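Local coordinates for protein Myo-inositol 2-dehydrogenase (Thermotoga maritima, PDB 3EZY) that oxidises myo-inositol to scyllo-inosose with NAD+ as the hydride acceptor, probably as part of a myo-inositol degradation pathway, at residues Lys22-Ala27 against Thr291-Val296; Glu79-Cys84 against Val91-Pro96; His176-Ala181 against Ala213-Arg218. All coordinates share one frame; numbering follows the deposited sequence.

Contact 1. Residues Lys22-Ala27 against Thr291-Val296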
loop_
_atom_site.group_PDB
_atom_site.type_symbol
_atom_site.label_atom_id
_atom_site.label_comp_id
_atom_site.label_asym_id
_atom_site.label_seq_id
_atom_site.Cartn_x
_atom_site.Cartn_y
_atom_site.Cartn_z
ATOM N N LYS A 22 -2.413 24.041 -27.759
ATOM C CA LYS A 22 -1.019 24.517 -27.706
ATOM C C LYS A 22 -0.024 23.412 -27.338
ATOM O O LYS A 22 1.175 23.526 -27.574
ATOM C CB LYS A 22 -0.890 25.629 -26.687
ATOM C CG LYS A 22 -1.907 26.730 -26.905
ATOM C CD LYS A 22 -3.221 26.184 -27.452
ATOM C CE LYS A 22 -4.288 27.231 -27.328
ATOM N NZ LYS A 22 -3.728 28.573 -27.668
ATOM N N MET A 23 -0.527 22.343 -26.754
ATOM C CA MET A 23 0.325 21.311 -26.191
ATOM C C MET A 23 0.477 20.257 -27.248
ATOM O O MET A 23 1.160 19.239 -27.057
ATOM C CB MET A 23 -0.384 20.667 -24.996
ATOM C CG MET A 23 0.482 20.329 -23.827
ATOM S SD MET A 23 0.614 21.767 -22.758
ATOM C CE MET A 23 1.442 22.912 -23.863
ATOM N N ILE A 24 -0.220 20.470 -28.348
ATOM C CA ILE A 24 -0.269 19.458 -29.348
ATOM C C ILE A 24 0.347 20.035 -30.574
ATOM O O ILE A 24 0.130 21.196 -30.917
ATOM C CB ILE A 24 -1.691 19.035 -29.669
ATOM C CG1 ILE A 24 -2.414 18.618 -28.386
ATOM C CG2 ILE A 24 -1.654 17.901 -30.671
ATOM C CD1 ILE A 24 -3.786 18.064 -28.607
ATOM N N ASP A 25 1.148 19.243 -31.252
ATOM C CA ASP A 25 1.655 19.821 -32.451
ATOM C C ASP A 25 1.232 19.306 -33.791
ATOM O O ASP A 25 0.679 18.201 -33.936
ATOM C CB ASP A 25 3.124 20.205 -32.359
ATOM C CG ASP A 25 3.285 21.632 -31.875
ATOM O OD1 ASP A 25 4.000 22.413 -32.552
ATOM O OD2 ASP A 25 2.639 21.981 -30.841
ATOM N N ASP A 26 1.440 20.194 -34.745
ATOM C CA ASP A 26 0.778 20.126 -36.019
ATOM C C ASP A 26 -0.736 19.984 -35.868
ATOM O O ASP A 26 -1.401 19.303 -36.650
ATOM C CB ASP A 26 1.432 19.080 -36.902
ATOM C CG ASP A 26 2.761 19.569 -37.452
ATOM O OD1 ASP A 26 3.709 19.745 -36.638
ATOM O OD2 ASP A 26 2.848 19.811 -38.688
ATOM N N ALA A 27 -1.265 20.646 -34.838
ATOM C CA ALA A 27 -2.666 21.010 -34.807
ATOM C C ALA A 27 -2.738 22.431 -34.237
ATOM O O ALA A 27 -2.074 22.731 -33.253
ATOM C CB ALA A 27 -3.441 20.036 -33.941
ATOM N N THR A 291 -5.085 11.830 -30.168
ATOM C CA THR A 291 -5.462 10.616 -30.900
ATOM C C THR A 291 -6.400 10.958 -32.055
ATOM O O THR A 291 -6.218 10.454 -33.167
ATOM C CB THR A 291 -6.121 9.531 -29.990
ATOM O OG1 THR A 291 -5.238 9.230 -28.900
ATOM C CG2 THR A 291 -6.407 8.239 -30.770
ATOM N N PHE A 292 -7.396 11.791 -31.770
ATOM C CA PHE A 292 -8.289 12.334 -32.794
ATOM C C PHE A 292 -7.511 12.992 -33.954
ATOM O O PHE A 292 -7.799 12.765 -35.138
ATOM C CB PHE A 292 -9.262 13.366 -32.178
ATOM C CG PHE A 292 -10.145 14.057 -33.224
ATOM C CD1 PHE A 292 -11.050 13.314 -33.971
ATOM C CD2 PHE A 292 -10.038 15.423 -33.467
ATOM C CE1 PHE A 292 -11.853 13.895 -34.927
ATOM C CE2 PHE A 292 -10.853 16.042 -34.429
ATOM C CZ PHE A 292 -11.759 15.267 -35.164
ATOM N N ILE A 293 -6.554 13.831 -33.611
ATOM C CA ILE A 293 -5.706 14.512 -34.596
ATOM C C ILE A 293 -4.861 13.509 -35.409
ATOM O O ILE A 293 -4.776 13.618 -36.628
ATOM C CB ILE A 293 -4.815 15.533 -33.876
ATOM C CG1 ILE A 293 -5.689 16.674 -33.362
ATOM C CG2 ILE A 293 -3.671 16.037 -34.805
ATOM C CD1 ILE A 293 -4.998 17.519 -32.300
ATOM N N LYS A 294 -4.241 12.543 -34.730
ATOM C CA LYS A 294 -3.550 11.435 -35.384
ATOM C C LYS A 294 -4.459 10.692 -36.358
ATOM O O LYS A 294 -4.052 10.416 -37.493
ATOM C CB LYS A 294 -3.034 10.427 -34.343
ATOM C CG LYS A 294 -2.286 9.203 -34.969
ATOM C CD LYS A 294 -1.810 8.163 -33.926
ATOM C CE LYS A 294 -2.992 7.417 -33.271
ATOM N NZ LYS A 294 -3.466 6.204 -34.065
ATOM N N ASN A 295 -5.692 10.367 -35.945
ATOM C CA ASN A 295 -6.581 9.612 -36.834
ATOM C C ASN A 295 -6.869 10.461 -38.079
ATOM O O ASN A 295 -6.860 9.967 -39.204
ATOM C CB ASN A 295 -7.939 9.283 -36.200
ATOM C CG ASN A 295 -7.833 8.456 -34.935
ATOM O OD1 ASN A 295 -8.692 8.584 -34.069
ATOM N ND2 ASN A 295 -6.819 7.589 -34.836
ATOM N N VAL A 296 -7.192 11.731 -37.853
ATOM C CA VAL A 296 -7.441 12.673 -38.946
ATOM C C VAL A 296 -6.257 12.810 -39.905
ATOM O O VAL A 296 -6.398 12.624 -41.103
ATOM C CB VAL A 296 -7.826 14.063 -38.425
ATOM C CG1 VAL A 296 -7.817 15.084 -39.591
ATOM C CG2 VAL A 296 -9.183 13.997 -37.764
#
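Ile293 is the one residue of helix segment 291-296 that meets segment 22-27, and it does so mainly with the end of its longer branch. The contact is almost wholly apolar. The CD1 methyl of Ile293 comes to 3.4 Å from CB of Ala27, tighter than the usual van der Waals distance, and lies 3.7 Å from CG2 of Ile24. The CD1 methyl of Ile24 adds a third approach, 3.9 Å from CD1 of Ile293, so one methyl sits between Ile24 of the loop and Ala27, the first residue of strand 27-33. The torsions account for this reach: CG1 of Ile293 is anti to its carbonyl carbon (chi1 -69°), and the chain then runs on extended to CD1. The shorter branch is used as well, with CG2 at 4.1 Å from CB of Ala27. Replacing Ile293 by alanine would probably leave a gap beside Ile24 and Ala27, since every methyl that reaches them would be gone.

Polar links run round this patch. Asp26, in a left-handed backbone conformation where the loop turns into strand 27-33, shares a backbone hydrogen bond with Leu3, and its carbonyl O takes a hydrogen bond from Lys297 NZ of helix 277-298.

Ile24 also packs on Leu286, Leu289 and Lys290, one and two turns back along helix 277-298. Ile293 and Val296 lie on Leu3 of strand 3-8, while Phe292 reaches Ala67 and Leu69 of strand 67-70; the helix thus covers the Rossmann sheet beside the loop, where Met23 meets Met23 of the second subunit.

Contact 2. Residues Glu79-Cys84 against Val91-Pro96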
loop_
_atom_site.group_PDB
_atom_site.type_symbol
_atom_site.label_atom_id
_atom_site.label_comp_id
_atom_site.label_asym_id
_atom_site.label_seq_id
_atom_site.Cartn_x
_atom_site.Cartn_y
_atom_site.Cartn_z
ATOM N N GLU A 79 -27.513 18.362 -34.652
ATOM C CA GLU A 79 -27.497 19.363 -35.707
ATOM C C GLU A 79 -26.083 19.747 -36.155
ATOM O O GLU A 79 -25.804 19.807 -37.342
ATOM C CB GLU A 79 -28.248 20.630 -35.290
ATOM C CG GLU A 79 -28.048 21.745 -36.344
ATOM C CD GLU A 79 -28.463 23.121 -35.829
ATOM O OE1 GLU A 79 -28.052 24.147 -36.427
ATOM O OE2 GLU A 79 -29.195 23.171 -34.808
ATOM N N LEU A 80 -25.201 20.022 -35.207
ATOM C CA LEU A 80 -23.855 20.413 -35.523
ATOM C C LEU A 80 -23.067 19.319 -36.178
ATOM O O LEU A 80 -22.324 19.588 -37.118
ATOM C CB LEU A 80 -23.111 20.919 -34.280
ATOM C CG LEU A 80 -23.774 22.198 -33.731
ATOM C CD1 LEU A 80 -23.166 22.608 -32.393
ATOM C CD2 LEU A 80 -23.643 23.310 -34.822
ATOM N N VAL A 81 -23.180 18.086 -35.684
ATOM C CA VAL A 81 -22.388 17.000 -36.290
ATOM C C VAL A 81 -22.886 16.720 -37.735
ATOM O O VAL A 81 -22.098 16.434 -38.635
ATOM C CB VAL A 81 -22.459 15.719 -35.433
ATOM C CG1 VAL A 81 -22.001 14.476 -36.281
ATOM C CG2 VAL A 81 -21.593 15.867 -34.171
ATOM N N ILE A 82 -24.195 16.771 -37.948
ATOM C CA ILE A 82 -24.691 16.551 -39.332
ATOM C C ILE A 82 -24.248 17.680 -40.283
ATOM O O ILE A 82 -23.866 17.439 -41.432
ATOM C CB ILE A 82 -26.225 16.342 -39.365
ATOM C CG1 ILE A 82 -26.578 15.053 -38.625
ATOM C CG2 ILE A 82 -26.745 16.325 -40.852
ATOM C CD1 ILE A 82 -28.030 14.873 -38.365
ATOM N N ALA A 83 -24.261 18.903 -39.774
ATOM C CA ALA A 83 -23.704 20.062 -40.451
ATOM C C ALA A 83 -22.205 19.897 -40.773
ATOM O O ALA A 83 -21.753 20.255 -41.873
ATOM C CB ALA A 83 -23.936 21.337 -39.575
ATOM N N CYS A 84 -21.398 19.352 -39.856
ATOM C CA CYS A 84 -20.009 19.041 -40.253
ATOM C C CYS A 84 -19.971 18.041 -41.420
ATOM O O CYS A 84 -19.117 18.146 -42.303
ATOM C CB CYS A 84 -19.172 18.466 -39.091
ATOM S SG CYS A 84 -18.959 19.577 -37.701
ATOM N N VAL A 91 -15.129 15.258 -37.544
ATOM C CA VAL A 91 -15.819 15.767 -36.362
ATOM C C VAL A 91 -15.588 14.930 -35.098
ATOM O O VAL A 91 -15.699 13.682 -35.121
ATOM C CB VAL A 91 -17.372 16.054 -36.621
ATOM C CG1 VAL A 91 -18.090 14.864 -37.176
ATOM C CG2 VAL A 91 -18.072 16.521 -35.341
ATOM N N PHE A 92 -15.225 15.621 -34.009
ATOM C CA PHE A 92 -15.149 15.008 -32.674
ATOM C C PHE A 92 -16.331 15.559 -31.906
ATOM O O PHE A 92 -16.585 16.781 -31.947
ATOM C CB PHE A 92 -13.812 15.383 -32.011
ATOM C CG PHE A 92 -13.728 15.093 -30.518
ATOM C CD1 PHE A 92 -13.067 13.958 -30.047
ATOM C CD2 PHE A 92 -14.300 15.968 -29.588
ATOM C CE1 PHE A 92 -12.998 13.683 -28.639
ATOM C CE2 PHE A 92 -14.215 15.728 -28.206
ATOM C CZ PHE A 92 -13.571 14.569 -27.731
ATOM N N CYS A 93 -17.097 14.681 -31.244
ATOM C CA CYS A 93 -18.244 15.112 -30.455
ATOM C C CYS A 93 -18.102 14.680 -28.992
ATOM O O CYS A 93 -17.975 13.479 -28.690
ATOM C CB CYS A 93 -19.557 14.530 -31.035
ATOM S SG CYS A 93 -21.067 15.211 -30.327
ATOM N N GLU A 94 -18.196 15.646 -28.086
ATOM C CA GLU A 94 -18.168 15.344 -26.666
ATOM C C GLU A 94 -19.305 14.384 -26.305
ATOM O O GLU A 94 -20.361 14.341 -26.991
ATOM C CB GLU A 94 -18.284 16.643 -25.820
ATOM C CG GLU A 94 -16.922 17.168 -25.312
ATOM C CD GLU A 94 -16.113 16.054 -24.620
ATOM O OE1 GLU A 94 -14.902 15.897 -24.892
ATOM O OE2 GLU A 94 -16.703 15.317 -23.800
ATOM N N LYS A 95 -19.086 13.611 -25.244
ATOM C CA LYS A 95 -20.102 12.802 -24.622
ATOM C C LYS A 95 -21.238 13.696 -24.146
ATOM O O LYS A 95 -20.984 14.806 -23.655
ATOM C CB LYS A 95 -19.490 12.072 -23.390
ATOM C CG LYS A 95 -20.533 11.638 -22.310
ATOM C CD LYS A 95 -20.896 12.735 -21.297
ATOM C CE LYS A 95 -21.650 12.171 -20.113
ATOM N NZ LYS A 95 -22.504 13.189 -19.415
ATOM N N PRO A 96 -22.506 13.225 -24.278
ATOM C CA PRO A 96 -22.916 12.081 -25.068
ATOM C C PRO A 96 -23.254 12.593 -26.463
ATOM O O PRO A 96 -23.602 13.770 -26.615
ATOM C CB PRO A 96 -24.204 11.650 -24.388
ATOM C CG PRO A 96 -24.814 12.935 -24.019
ATOM C CD PRO A 96 -23.632 13.785 -23.520
#
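Val81 and Val91 face each other inside a beta-alpha-beta crossover of the NAD-binding Rossmann fold, in which strand 67-70 leads through helix 77-86 to the parallel neighbour strand 90-94. The return to the sheet sets helix segment 79-84 nearly antiparallel to strand 91-94, at 173° with axes 9.2 Å apart, and the space between them is filled by four buried side chains.

The two valines cross at about a right angle and use both branches: CG2 of Val81 lies 3.8 Å from CG2 of Val91, and CG1 of Val81 lies 4.0 Å from CG1 of Val91. To present its methyls this way Val91 carries CG1 between its backbone N and carbonyl carbon (chi1 54°), the crowded position. Cys84, one turn further along the helix, also packs on Val91, its CB 3.9 Å from CB of Val91 and its SG 4.0 Å from CG2 of the same residue. Thr111 of helix 101-114 touches both valines, while Val68 and Val70 of strand 67-70 meet Cys84 and Val91 respectively.

Further along the chain, Glu94-Lys95-Pro96, with a cis peptide before the proline, matches the EKP signature of the Gfo/Idh/MocA family. Glu94 accepts a hydrogen bond from His17 at OE1, the same atom that lies in plane at the edge of the Phe92 ring, and Lys95 NZ makes a salt bridge with Asp172. Two residues along the strand from Val91, Cys93 holds its sulfur anti to its own backbone N (chi1 -170°), which brings SG to 3.9 Å from CG2 of Val81.

Contact 3. Residues His176-Ala181 against Ala213-Arg218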
loop_
_atom_site.group_PDB
_atom_site.type_symbol
_atom_site.label_atom_id
_atom_site.label_comp_id
_atom_site.label_asym_id
_atom_site.label_seq_id
_atom_site.Cartn_x
_atom_site.Cartn_y
_atom_site.Cartn_z
ATOM N N HIS A 176 -20.255 6.369 -19.205
ATOM C CA HIS A 176 -18.803 6.154 -19.326
ATOM C C HIS A 176 -18.450 4.740 -18.954
ATOM O O HIS A 176 -17.581 4.120 -19.567
ATOM C CB HIS A 176 -18.031 7.097 -18.401
ATOM C CG HIS A 176 -18.007 8.520 -18.868
ATOM N ND1 HIS A 176 -18.704 9.534 -18.224
ATOM C CD2 HIS A 176 -17.356 9.106 -19.902
ATOM C CE1 HIS A 176 -18.508 10.674 -18.860
ATOM N NE2 HIS A 176 -17.697 10.444 -19.881
ATOM N N ASP A 177 -19.095 4.248 -17.910
ATOM C CA ASP A 177 -18.855 2.874 -17.393
ATOM C C ASP A 177 -19.309 1.789 -18.370
ATOM O O ASP A 177 -18.632 0.788 -18.522
ATOM C CB ASP A 177 -19.521 2.734 -16.025
ATOM C CG ASP A 177 -19.081 3.837 -15.102
ATOM O OD1 ASP A 177 -17.824 4.013 -15.041
ATOM O OD2 ASP A 177 -19.945 4.548 -14.486
ATOM N N PHE A 178 -20.419 2.011 -19.073
ATOM C CA PHE A 178 -20.830 1.062 -20.111
ATOM C C PHE A 178 -19.785 1.025 -21.241
ATOM O O PHE A 178 -19.452 -0.042 -21.726
ATOM C CB PHE A 178 -22.179 1.463 -20.710
ATOM C CG PHE A 178 -23.340 1.355 -19.775
ATOM C CD1 PHE A 178 -23.572 0.197 -19.041
ATOM C CD2 PHE A 178 -24.235 2.422 -19.654
ATOM C CE1 PHE A 178 -24.720 0.084 -18.218
ATOM C CE2 PHE A 178 -25.351 2.348 -18.840
ATOM C CZ PHE A 178 -25.601 1.150 -18.096
ATOM N N ASP A 179 -19.282 2.188 -21.670
ATOM C CA ASP A 179 -18.256 2.206 -22.696
ATOM C C ASP A 179 -16.992 1.520 -22.148
ATOM O O ASP A 179 -16.348 0.702 -22.842
ATOM C CB ASP A 179 -17.921 3.647 -23.142
ATOM C CG ASP A 179 -16.810 3.676 -24.189
ATOM O OD1 ASP A 179 -17.069 3.244 -25.359
ATOM O OD2 ASP A 179 -15.647 4.026 -23.824
ATOM N N MET A 180 -16.636 1.839 -20.900
ATOM C CA MET A 180 -15.410 1.259 -20.333
ATOM C C MET A 180 -15.507 -0.283 -20.290
ATOM O O MET A 180 -14.525 -1.033 -20.597
ATOM C CB MET A 180 -15.150 1.835 -18.940
ATOM C CG MET A 180 -13.763 1.517 -18.348
ATOM S SD MET A 180 -12.239 1.927 -19.257
ATOM C CE MET A 180 -12.739 3.562 -19.814
ATOM N N ALA A 181 -16.687 -0.750 -19.908
ATOM C CA ALA A 181 -16.955 -2.175 -19.883
ATOM C C ALA A 181 -16.671 -2.863 -21.201
ATOM O O ALA A 181 -16.035 -3.916 -21.220
ATOM C CB ALA A 181 -18.426 -2.445 -19.424
ATOM N N ALA A 213 -26.508 4.062 -7.770
ATOM C CA ALA A 213 -27.043 2.965 -8.566
ATOM C C ALA A 213 -26.034 1.839 -8.711
ATOM O O ALA A 213 -24.819 2.037 -8.547
ATOM C CB ALA A 213 -27.453 3.457 -9.913
ATOM N N VAL A 214 -26.568 0.663 -9.008
ATOM C CA VAL A 214 -25.802 -0.534 -9.278
ATOM C C VAL A 214 -26.347 -1.105 -10.599
ATOM O O VAL A 214 -27.568 -1.069 -10.822
ATOM C CB VAL A 214 -25.985 -1.561 -8.132
ATOM C CG1 VAL A 214 -25.451 -2.931 -8.566
ATOM C CG2 VAL A 214 -25.300 -1.107 -6.874
ATOM N N VAL A 215 -25.460 -1.600 -11.474
ATOM C CA VAL A 215 -25.862 -2.180 -12.744
ATOM C C VAL A 215 -25.089 -3.484 -12.983
ATOM O O VAL A 215 -23.859 -3.513 -12.908
ATOM C CB VAL A 215 -25.569 -1.228 -13.934
ATOM C CG1 VAL A 215 -25.829 -1.941 -15.256
ATOM C CG2 VAL A 215 -26.405 0.041 -13.857
ATOM N N VAL A 216 -25.801 -4.568 -13.223
ATOM C CA VAL A 216 -25.184 -5.841 -13.515
ATOM C C VAL A 216 -25.203 -6.054 -15.011
ATOM O O VAL A 216 -26.217 -5.805 -15.663
ATOM C CB VAL A 216 -25.980 -7.016 -12.891
ATOM C CG1 VAL A 216 -25.330 -8.375 -13.276
ATOM C CG2 VAL A 216 -26.068 -6.852 -11.401
ATOM N N LEU A 217 -24.085 -6.540 -15.550
ATOM C CA LEU A 217 -23.915 -6.778 -16.974
ATOM C C LEU A 217 -23.658 -8.267 -17.174
ATOM O O LEU A 217 -22.864 -8.852 -16.454
ATOM C CB LEU A 217 -22.692 -6.032 -17.512
ATOM C CG LEU A 217 -22.539 -4.563 -17.110
ATOM C CD1 LEU A 217 -21.169 -4.038 -17.624
ATOM C CD2 LEU A 217 -23.688 -3.737 -17.692
ATOM N N ARG A 218 -24.342 -8.870 -18.143
ATOM C CA ARG A 218 -23.980 -10.183 -18.632
ATOM C C ARG A 218 -23.418 -10.039 -20.052
ATOM O O ARG A 218 -24.113 -9.575 -21.010
ATOM C CB ARG A 218 -25.177 -11.136 -18.616
ATOM C CG ARG A 218 -24.939 -12.364 -19.467
ATOM C CD ARG A 218 -26.092 -13.358 -19.381
ATOM N NE ARG A 218 -26.134 -14.019 -18.086
ATOM C CZ ARG A 218 -25.451 -15.121 -17.785
ATOM N NH1 ARG A 218 -24.666 -15.698 -18.694
ATOM N NH2 ARG A 218 -25.551 -15.640 -16.573
#
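Ala181 donates its backbone N to the carbonyl O of Asp177 at 2.8 Å, one of the helical bonds that hold its methyl turned to Leu217 of strand 213-218. Between helix and strand the contact is apolar. CB of Ala181 stands 3.6 Å from CD1 of Leu217, and the other prong of the leucine, CD2, approaches the Phe178 ring at its edge, in the ring plane, 4.0 Å from CE1. The fork of Leu217 therefore spans two helix residues three positions apart. Its CG is anti to the carbonyl carbon (chi1 -47°), an orientation that lifts both methyls from the sheet toward the helix.

The same ring corner serves a second strand residue: CE1 of Phe178 is 3.8 Å from CG1 of Val215, again near the plane of the ring, and the two side chains cross at about a right angle. Both partners thus touch the rim of the phenyl group and not its faces. Leu315 and Ala319 of helix 306-325 also pack on Phe178, while the carboxylate of Asp177 is hydrogen-bonded by Ser152 and Asn229.

The axes of the short segments, helix 176-181 and strand 213-218, run at 25° to each other and 11.3 Å apart, a spacing bridged by these side chains. Val214 and Val216, turned to the other side of the strand, pack respectively on Val226 and Val216 of the third subunit, and Arg218 forms a salt bridge with Asp195 of that subunit. Helices on one face of a mixed sheet and a partner subunit on the other are what is expected of the C-terminal domain of the Gfo/Idh/MocA family.

Read from the N terminus, the chain leaves one half of contact 1 open at 22-27 and does not complete it until 291-296, so the widest loop encloses both others. Contact 2 closes first, after a short turn within the Rossmann domain; contact 3 opens and closes later, in the C-terminal domain. These two follow in series, and none of the loops cross. Helix 277-298 brings the chain back from the second domain to the first, where Phe292 packs on the backbone of Val91 and Phe92 and so joins contacts 1 and 2. Contacts 2 and 3 meet where Lys95 packs on His176, at the junction between the two domains.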